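PDB 2VF7: excinuclease ABC, subunit A. from Deinococcus radiodurans, which binds DNA, zinc and ATP, hydrolysing the nucleotide, as a UvrA-family member of the ABC superfamily, and probably helps to recognise damage for excision repair. Local coordinates for residues Val230-Thr235 with Glu248-Gly253; Ile196-Gly201 with Ala237-Ala242; Val524-Thr529 with Trp801-Gly806. The protein carries 1 engineered substitution. All coordinates share one frame; numbering follows the deposited sequence.

Overall arrangement
Following the chain from the N terminus, the end of helix 187-199 opens interaction 2. The chain then runs through helix 213-221 and strand 227-230 to open interaction 1 at Val230, turns into helix 236-245, which closes interaction 2, and closes interaction 1 at strand 251-254. The two therefore cross rather than nest. Their centres lie about 9 Å apart, and they touch where Leu234 and Tyr231 pack on helix 236-245, all within the UvrA DNA-binding domain. Interaction 3 comes later, in series: it closes a loop of more than 270 residues between two strands of the ABC nucleotide-binding core, its centre about 68 Å from that of interaction 1.

Interaction 1 (Val230-Thr235 with Glu248-Gly253); sequences VYPGLT and EPSYMG
Val230 and Tyr251 form the tight part of this contact. The amide Val230 N bonds to Tyr251 O at 2.7 Å, with a nearly straight N-H...O angle of 171°. Val230 CG1 sits over one face of the Tyr251 ring, 4.0 Å from its centroid, while CG2 reaches the phenol end, 3.5 Å from Tyr251 CZ; the hydroxyl itself is weakly hydrogen-bonded to Asn192 ND2. Tyr251 CG stands between its backbone N and carbonyl carbon (chi1 64°). Val230 CG1 also presses on the backbone of Gly253, 3.5 Å from its N. This is an antiparallel hydrogen-bonded pair at the end of the two-stranded sheet 227-230/251-254 in the UvrA DNA-binding domain, just before a type II turn, Tyr231 to Leu234, leads into helix 236-245. Tyr231 is a buried ring that lies beside Pro249, pointing the same way, with CE1 3.6 Å from Pro249 CA; its hydroxyl bonds to Met247 O, and it packs on Ala242 and Leu243 of the helix. On the exposed side the hold slackens. The bond from Ser250 N to Val230 O is weak, and Pro232 only brings CG to the edge of the Tyr251 ring, 3.8 Å from CE1, and CD to Ser250 OG.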
loop_
_atom_site.group_PDB
_atom_site.type_symbol
_atom_site.label_atom_id
_atom_site.label_comp_id
_atom_site.label_asym_id
_atom_site.label_seq_id
_atom_site.Cartn_x
_atom_site.Cartn_y
_atom_site.Cartn_z
ATOM N N VAL A 230 29.301 -0.680 -28.258
ATOM C CA VAL A 230 29.044 -1.983 -28.881
ATOM C C VAL A 230 28.401 -1.974 -30.251
ATOM O O VAL A 230 27.612 -1.103 -30.560
ATOM C CB VAL A 230 28.685 -3.185 -27.879
ATOM C CG1 VAL A 230 28.296 -2.717 -26.472
ATOM C CG2 VAL A 230 27.633 -4.181 -28.470
ATOM N N TYR A 231 28.825 -2.905 -31.100
ATOM C CA TYR A 231 28.435 -2.964 -32.510
ATOM C C TYR A 231 27.905 -4.363 -32.822
ATOM O O TYR A 231 28.682 -5.251 -33.212
ATOM C CB TYR A 231 29.642 -2.673 -33.411
ATOM C CG TYR A 231 30.379 -1.377 -33.136
ATOM C CD1 TYR A 231 30.012 -0.203 -33.782
ATOM C CD2 TYR A 231 31.457 -1.328 -32.256
ATOM C CE1 TYR A 231 30.682 1.003 -33.543
ATOM C CE2 TYR A 231 32.132 -0.120 -32.009
ATOM C CZ TYR A 231 31.734 1.033 -32.663
ATOM O OH TYR A 231 32.392 2.233 -32.471
ATOM N N PRO A 232 26.583 -4.567 -32.622
ATOM C CA PRO A 232 25.870 -5.794 -32.968
ATOM C C PRO A 232 25.938 -6.184 -34.466
ATOM O O PRO A 232 25.839 -5.323 -35.343
ATOM C CB PRO A 232 24.428 -5.479 -32.566
ATOM C CG PRO A 232 24.540 -4.410 -31.529
ATOM C CD PRO A 232 25.674 -3.572 -32.011
ATOM N N GLY A 233 26.093 -7.484 -34.742
ATOM C CA GLY A 233 26.008 -8.006 -36.111
ATOM C C GLY A 233 27.263 -7.759 -36.927
ATOM O O GLY A 233 27.340 -8.173 -38.080
ATOM N N LEU A 234 28.250 -7.081 -36.341
ATOM C CA LEU A 234 29.555 -6.974 -36.977
ATOM C C LEU A 234 30.442 -8.165 -36.619
ATOM O O LEU A 234 30.378 -8.724 -35.516
ATOM C CB LEU A 234 30.278 -5.657 -36.645
ATOM C CG LEU A 234 29.676 -4.286 -37.006
ATOM C CD1 LEU A 234 30.722 -3.181 -36.806
ATOM C CD2 LEU A 234 29.173 -4.266 -38.430
ATOM N N THR A 235 31.269 -8.530 -37.584
ATOM C CA THR A 235 32.315 -9.505 -37.418
ATOM C C THR A 235 33.445 -8.865 -36.602
ATOM O O THR A 235 33.578 -7.627 -36.599
ATOM C CB THR A 235 32.772 -10.000 -38.825
ATOM O OG1 THR A 235 33.166 -11.376 -38.755
ATOM C CG2 THR A 235 33.908 -9.163 -39.394
ATOM N N GLU A 248 29.623 5.589 -35.110
ATOM C CA GLU A 248 28.683 5.648 -33.999
ATOM C C GLU A 248 28.477 4.255 -33.438
ATOM O O GLU A 248 28.119 3.334 -34.186
ATOM C CB GLU A 248 27.309 6.215 -34.436
ATOM C CG GLU A 248 27.265 7.713 -34.826
ATOM C CD GLU A 248 25.859 8.215 -35.243
ATOM O OE1 GLU A 248 25.104 7.442 -35.879
ATOM O OE2 GLU A 248 25.508 9.390 -34.944
ATOM N N PRO A 249 28.694 4.090 -32.114
ATOM C CA PRO A 249 28.367 2.826 -31.444
ATOM C C PRO A 249 26.867 2.681 -31.368
ATOM O O PRO A 249 26.187 3.666 -31.103
ATOM C CB PRO A 249 28.938 3.006 -30.031
ATOM C CG PRO A 249 29.763 4.289 -30.054
ATOM C CD PRO A 249 29.241 5.106 -31.184
ATOM N N SER A 250 26.338 1.479 -31.593
ATOM C CA SER A 250 24.896 1.258 -31.470
ATOM C C SER A 250 24.408 1.595 -30.050
ATOM O O SER A 250 23.399 2.279 -29.878
ATOM C CB SER A 250 24.535 -0.185 -31.831
ATOM O OG SER A 250 25.037 -0.540 -33.109
ATOM N N TYR A 251 25.136 1.088 -29.047
ATOM C CA TYR A 251 24.893 1.412 -27.651
ATOM C C TYR A 251 26.198 1.276 -26.884
ATOM O O TYR A 251 27.210 0.870 -27.450
ATOM C CB TYR A 251 23.775 0.544 -27.057
ATOM C CG TYR A 251 24.053 -0.949 -26.977
ATOM C CD1 TYR A 251 23.842 -1.775 -28.080
ATOM C CD2 TYR A 251 24.488 -1.539 -25.781
ATOM C CE1 TYR A 251 24.081 -3.135 -28.022
ATOM C CE2 TYR A 251 24.732 -2.888 -25.710
ATOM C CZ TYR A 251 24.517 -3.687 -26.846
ATOM O OH TYR A 251 24.758 -5.039 -26.801
ATOM N N MET A 252 26.172 1.694 -25.612
ATOM C CA MET A 252 27.281 1.521 -24.680
ATOM C C MET A 252 26.926 0.378 -23.774
ATOM O O MET A 252 25.901 0.435 -23.093
ATOM C CB MET A 252 27.503 2.774 -23.821
ATOM C CG MET A 252 27.785 4.058 -24.596
ATOM S SD MET A 252 29.351 4.040 -25.501
ATOM C CE MET A 252 30.506 3.423 -24.271
ATOM N N GLY A 253 27.787 -0.646 -23.743
ATOM C CA GLY A 253 27.516 -1.848 -22.957
ATOM C C GLY A 253 28.344 -1.868 -21.694
ATOM O O GLY A 253 29.433 -1.294 -21.675
#

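Interaction 2 (Ile196-Gly201 with Ala237-Ala242)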
loop_
_atom_site.group_PDB
_atom_site.type_symbol
_atom_site.label_atom_id
_atom_site.label_comp_id
_atom_site.label_asym_id
_atom_site.label_seq_id
_atom_site.Cartn_x
_atom_site.Cartn_y
_atom_site.Cartn_z
ATOM N N ILE A 196 30.505 -7.405 -25.969
ATOM C CA ILE A 196 31.386 -6.550 -25.173
ATOM C C ILE A 196 32.818 -7.059 -25.298
ATOM O O ILE A 196 33.728 -6.264 -25.563
ATOM C CB ILE A 196 30.923 -6.402 -23.677
ATOM C CG1 ILE A 196 29.650 -5.573 -23.604
ATOM C CG2 ILE A 196 32.034 -5.761 -22.786
ATOM C CD1 ILE A 196 28.993 -5.661 -22.310
ATOM N N LEU A 197 33.018 -8.368 -25.122
ATOM C CA LEU A 197 34.333 -8.986 -25.319
ATOM C C LEU A 197 34.971 -8.779 -26.691
ATOM O O LEU A 197 36.192 -8.679 -26.759
ATOM C CB LEU A 197 34.328 -10.490 -24.970
ATOM C CG LEU A 197 33.923 -10.956 -23.557
ATOM C CD1 LEU A 197 34.114 -12.460 -23.379
ATOM C CD2 LEU A 197 34.687 -10.176 -22.486
ATOM N N VAL A 198 34.195 -8.714 -27.784
ATOM C CA VAL A 198 34.815 -8.499 -29.113
ATOM C C VAL A 198 35.323 -7.069 -29.274
ATOM O O VAL A 198 36.374 -6.861 -29.914
ATOM C CB VAL A 198 33.940 -8.945 -30.356
ATOM C CG1 VAL A 198 33.185 -10.252 -30.072
ATOM C CG2 VAL A 198 32.987 -7.888 -30.759
ATOM N N THR A 199 34.620 -6.100 -28.666
ATOM C CA THR A 199 35.079 -4.694 -28.597
ATOM C C THR A 199 36.404 -4.624 -27.825
ATOM O O THR A 199 37.338 -3.914 -28.194
ATOM C CB THR A 199 33.983 -3.772 -27.927
ATOM O OG1 THR A 199 32.906 -3.582 -28.838
ATOM C CG2 THR A 199 34.516 -2.414 -27.540
ATOM N N LEU A 200 36.480 -5.379 -26.742
ATOM C CA LEU A 200 37.679 -5.399 -25.929
ATOM C C LEU A 200 38.832 -6.170 -26.572
ATOM O O LEU A 200 39.923 -6.174 -26.023
ATOM C CB LEU A 200 37.383 -5.987 -24.552
ATOM C CG LEU A 200 36.578 -5.169 -23.555
ATOM C CD1 LEU A 200 36.450 -5.996 -22.298
ATOM C CD2 LEU A 200 37.283 -3.838 -23.278
ATOM N N GLY A 201 38.593 -6.822 -27.709
ATOM C CA GLY A 201 39.660 -7.468 -28.497
ATOM C C GLY A 201 40.015 -8.875 -28.035
ATOM O O GLY A 201 41.120 -9.386 -28.311
ATOM N N ALA A 237 36.683 -8.564 -37.136
ATOM C CA ALA A 237 37.533 -7.704 -37.958
ATOM C C ALA A 237 36.835 -6.392 -38.308
ATOM O O ALA A 237 37.469 -5.343 -38.296
ATOM C CB ALA A 237 37.997 -8.419 -39.218
ATOM N N GLU A 238 35.538 -6.439 -38.598
ATOM C CA GLU A 238 34.855 -5.204 -38.978
ATOM C C GLU A 238 34.430 -4.351 -37.786
ATOM O O GLU A 238 34.148 -3.179 -37.953
ATOM C CB GLU A 238 33.754 -5.425 -40.024
ATOM C CG GLU A 238 32.461 -6.031 -39.558
ATOM C CD GLU A 238 31.680 -6.717 -40.696
ATOM O OE1 GLU A 238 32.124 -6.668 -41.860
ATOM O OE2 GLU A 238 30.627 -7.321 -40.425
ATOM N N THR A 239 34.432 -4.942 -36.591
ATOM C CA THR A 239 34.351 -4.216 -35.309
ATOM C C THR A 239 35.615 -3.400 -35.023
ATOM O O THR A 239 35.543 -2.273 -34.520
ATOM C CB THR A 239 34.086 -5.170 -34.113
ATOM O OG1 THR A 239 32.831 -5.842 -34.295
ATOM C CG2 THR A 239 34.054 -4.405 -32.772
ATOM N N GLN A 240 36.778 -3.952 -35.345
ATOM C CA GLN A 240 38.032 -3.238 -35.105
ATOM C C GLN A 240 38.229 -2.072 -36.053
ATOM O O GLN A 240 38.939 -1.110 -35.717
ATOM C CB GLN A 240 39.236 -4.175 -35.183
ATOM C CG GLN A 240 39.266 -5.252 -34.106
ATOM C CD GLN A 240 39.279 -4.688 -32.686
ATOM O OE1 GLN A 240 39.782 -3.594 -32.438
ATOM N NE2 GLN A 240 38.714 -5.440 -31.753
ATOM N N ARG A 241 37.627 -2.171 -37.238
ATOM C CA ARG A 241 37.681 -1.098 -38.239
ATOM C C ARG A 241 36.661 -0.021 -37.920
ATOM O O ARG A 241 36.876 1.144 -38.214
ATOM C CB ARG A 241 37.473 -1.652 -39.664
ATOM C CG ARG A 241 38.395 -2.855 -39.968
ATOM C CD ARG A 241 38.431 -3.259 -41.453
ATOM N NE ARG A 241 37.589 -4.416 -41.779
ATOM C CZ ARG A 241 36.373 -4.336 -42.318
ATOM N NH1 ARG A 241 35.820 -3.151 -42.602
ATOM N NH2 ARG A 241 35.705 -5.447 -42.580
ATOM N N ALA A 242 35.544 -0.427 -37.334
ATOM C CA ALA A 242 34.553 0.493 -36.791
ATOM C C ALA A 242 35.214 1.355 -35.711
ATOM O O ALA A 242 35.164 2.578 -35.784
ATOM C CB ALA A 242 33.372 -0.280 -36.227
#
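The hydroxyl Thr239 OG1 bonds to Thr235 O, one turn back along its own helix, and lies 4.1 Å from the methyl Val198 CG2 across the contact. The side-chain packing is thin. The methyl Thr239 CG2 faces two groups: Val198 CG2 at 4.2 Å and Thr199 OG1, also at 4.2 Å. The side chains of Val198 and Thr199 both cross that of Thr239 at about a right angle. Neither threonine hydroxyl is spent on the other helix, for Thr199 OG1 bonds to Pro229 O of strand 227-230. The first helix is thus fastened to the strand, while helix 236-245 touches the first helix through Thr239 and Gln240.

Val198 O takes a weak backbone bond of 3.1 Å from Gly201 N, just after the last turn of helix 187-199. The amide Gln240 NE2 comes in to 3.3 Å from the same oxygen, at too poor an angle to count as a hydrogen bond. Gln240 reaches across with CG anti to its carbonyl carbon and the chain bent at chi2 (-59°), which places CD. NE2 also lies 4.0 Å from Gly201 CA. Because Gln240 is modelled in two conformers, this polar approach is doubtful.

Thr199 and Thr239 have the nearest backbones, their CA atoms 6.8 Å apart, and only 153 Å² is buried in all. Gly201 has left helical geometry, with a positive phi of 85°, in a Schellman motif, and this glycine turn resting against helix 236-245 joins two helices of the UvrA DNA-binding domain.

Interaction 3 (Val524-Thr529 with Trp801-Gly806)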
loop_
_atom_site.group_PDB
_atom_site.type_symbol
_atom_site.label_atom_id
_atom_site.label_comp_id
_atom_site.label_asym_id
_atom_site.label_seq_id
_atom_site.Cartn_x
_atom_site.Cartn_y
_atom_site.Cartn_z
ATOM N N VAL A 524 -8.831 -52.631 -4.238
ATOM C CA VAL A 524 -9.787 -52.251 -3.192
ATOM C C VAL A 524 -9.533 -50.787 -2.836
ATOM O O VAL A 524 -8.469 -50.241 -3.139
ATOM C CB VAL A 524 -9.604 -53.170 -1.942
ATOM C CG1 VAL A 524 -10.416 -52.714 -0.783
ATOM C CG2 VAL A 524 -9.992 -54.609 -2.282
ATOM N N MET A 525 -10.525 -50.147 -2.224
ATOM C CA MET A 525 -10.412 -48.760 -1.789
ATOM C C MET A 525 -10.221 -48.617 -0.253
ATOM O O MET A 525 -11.059 -49.079 0.528
ATOM C CB MET A 525 -11.608 -47.961 -2.325
ATOM C CG MET A 525 -12.265 -47.072 -1.320
ATOM S SD MET A 525 -12.395 -45.390 -1.890
ATOM C CE MET A 525 -11.641 -44.529 -0.495
ATOM N N THR A 526 -9.108 -47.979 0.141
ATOM C CA THR A 526 -8.731 -47.762 1.550
ATOM C C THR A 526 -8.758 -46.281 1.942
ATOM O O THR A 526 -8.286 -45.414 1.202
ATOM C CB THR A 526 -7.298 -48.309 1.877
ATOM O OG1 THR A 526 -7.151 -49.645 1.402
ATOM C CG2 THR A 526 -7.023 -48.310 3.387
ATOM N N SER A 527 -9.318 -46.016 3.123
ATOM C CA SER A 527 -9.294 -44.708 3.766
ATOM C C SER A 527 -8.256 -44.696 4.877
ATOM O O SER A 527 -8.251 -45.553 5.746
ATOM C CB SER A 527 -10.675 -44.385 4.352
ATOM O OG SER A 527 -11.613 -44.080 3.330
ATOM N N VAL A 528 -7.378 -43.709 4.860
ATOM C CA VAL A 528 -6.407 -43.544 5.935
ATOM C C VAL A 528 -6.822 -42.378 6.848
ATOM O O VAL A 528 -6.675 -41.194 6.499
ATOM C CB VAL A 528 -4.998 -43.349 5.375
ATOM C CG1 VAL A 528 -4.010 -43.177 6.497
ATOM C CG2 VAL A 528 -4.617 -44.550 4.477
ATOM N N THR A 529 -7.324 -42.742 8.025
ATOM C CA THR A 529 -7.895 -41.808 8.972
ATOM C C THR A 529 -7.039 -41.588 10.236
ATOM O O THR A 529 -6.043 -42.267 10.452
ATOM C CB THR A 529 -9.340 -42.246 9.369
ATOM O OG1 THR A 529 -9.284 -43.426 10.165
ATOM C CG2 THR A 529 -10.181 -42.545 8.151
ATOM N N TRP A 801 -11.727 -50.995 3.189
ATOM C CA TRP A 801 -10.746 -51.178 4.268
ATOM C C TRP A 801 -10.430 -49.815 4.920
ATOM O O TRP A 801 -10.723 -48.773 4.325
ATOM C CB TRP A 801 -9.478 -51.818 3.703
ATOM C CG TRP A 801 -8.537 -52.379 4.729
ATOM C CD1 TRP A 801 -7.412 -51.779 5.210
ATOM C CD2 TRP A 801 -8.631 -53.650 5.395
ATOM N NE1 TRP A 801 -6.800 -52.577 6.125
ATOM C CE2 TRP A 801 -7.520 -53.742 6.263
ATOM C CE3 TRP A 801 -9.540 -54.722 5.337
ATOM C CZ2 TRP A 801 -7.295 -54.864 7.085
ATOM C CZ3 TRP A 801 -9.312 -55.842 6.150
ATOM C CH2 TRP A 801 -8.204 -55.896 7.017
ATOM N N VAL A 802 -9.870 -49.815 6.137
ATOM C CA VAL A 802 -9.540 -48.572 6.874
ATOM C C VAL A 802 -8.258 -48.704 7.702
ATOM O O VAL A 802 -8.047 -49.712 8.370
ATOM C CB VAL A 802 -10.700 -48.084 7.817
ATOM C CG1 VAL A 802 -10.279 -46.852 8.612
ATOM C CG2 VAL A 802 -11.986 -47.788 7.042
ATOM N N LEU A 803 -7.415 -47.673 7.655
ATOM C CA LEU A 803 -6.188 -47.595 8.458
ATOM C C LEU A 803 -6.223 -46.399 9.413
ATOM O O LEU A 803 -6.070 -45.248 8.998
ATOM C CB LEU A 803 -4.952 -47.489 7.550
ATOM C CG LEU A 803 -4.129 -48.728 7.162
ATOM C CD1 LEU A 803 -4.934 -49.747 6.380
ATOM C CD2 LEU A 803 -2.946 -48.287 6.326
ATOM N N ASP A 804 -6.426 -46.671 10.692
ATOM C CA ASP A 804 -6.471 -45.608 11.685
ATOM C C ASP A 804 -5.067 -45.355 12.210
ATOM O O ASP A 804 -4.423 -46.252 12.736
ATOM C CB ASP A 804 -7.419 -45.967 12.833
ATOM C CG ASP A 804 -7.828 -44.766 13.637
ATOM O OD1 ASP A 804 -8.226 -43.764 13.023
ATOM O OD2 ASP A 804 -7.781 -44.810 14.882
ATOM N N ILE A 805 -4.596 -44.128 12.055
ATOM C CA ILE A 805 -3.221 -43.795 12.359
ATOM C C ILE A 805 -3.107 -43.023 13.658
ATOM O O ILE A 805 -3.945 -42.170 13.960
ATOM C CB ILE A 805 -2.560 -43.028 11.191
ATOM C CG1 ILE A 805 -2.432 -43.936 9.952
ATOM C CG2 ILE A 805 -1.203 -42.454 11.591
ATOM C CD1 ILE A 805 -1.784 -45.334 10.190
ATOM N N GLY A 806 -2.066 -43.384 14.417
ATOM C CA GLY A 806 -1.598 -42.731 15.658
ATOM C C GLY A 806 -2.681 -42.348 16.629
ATOM O O GLY A 806 -3.743 -41.881 16.196
#
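Thr526 to Thr529 run beside Trp801 to Asp804 as parallel strands, the axes of strands 525-529 and 801-805 lying 4.7 Å apart and 18° from aligned. Five backbone hydrogen bonds join them. The two at the start, Trp801 N to Met525 O and Ser527 N to Trp801 O, are weak. The rest are firmer: Leu803 N meets Ser527 O at 3.0 Å with an N-H...O angle of 173°, Thr529 N reaches Leu803 O at 3.0 Å, and Ile805 N reaches Thr529 O at 2.9 Å. CA-H...O contacts, such as Val802 CA to Ser527 O, fill in between.

Among apolar contacts, Thr526 CG2 lies at the edge of the Trp801 indole, 3.9 Å from CD1, and also touches Leu803 CD1. Further along that face, Val528 CG1 meets Ile805 CG1 at 3.9 Å.

The polar side-chain contact is on the other face. Thr529 OG1, set between its own N and carbonyl carbon (chi1 70°), donates to Asp804 OD1 at 3.1 Å, a bond to be taken with caution, since OD1 is not securely placed; Asp804 OD2 bonds to Ser831 OG.

Strand 525-529 leads into the Walker A loop that holds ADP through Ser534 and Lys536. Strand 525-529 lies between strands 785-789 and 801-805 in the mixed sheet of the ABC core, with strand 816-820 antiparallel beyond 801-805. Val796 of helix 793-796 packs on the Ser527, Thr529 and Val802 face, while Pro521, Val518 and Phe520 of strand 516-521 cover the Thr526, Trp801 and Leu803 face.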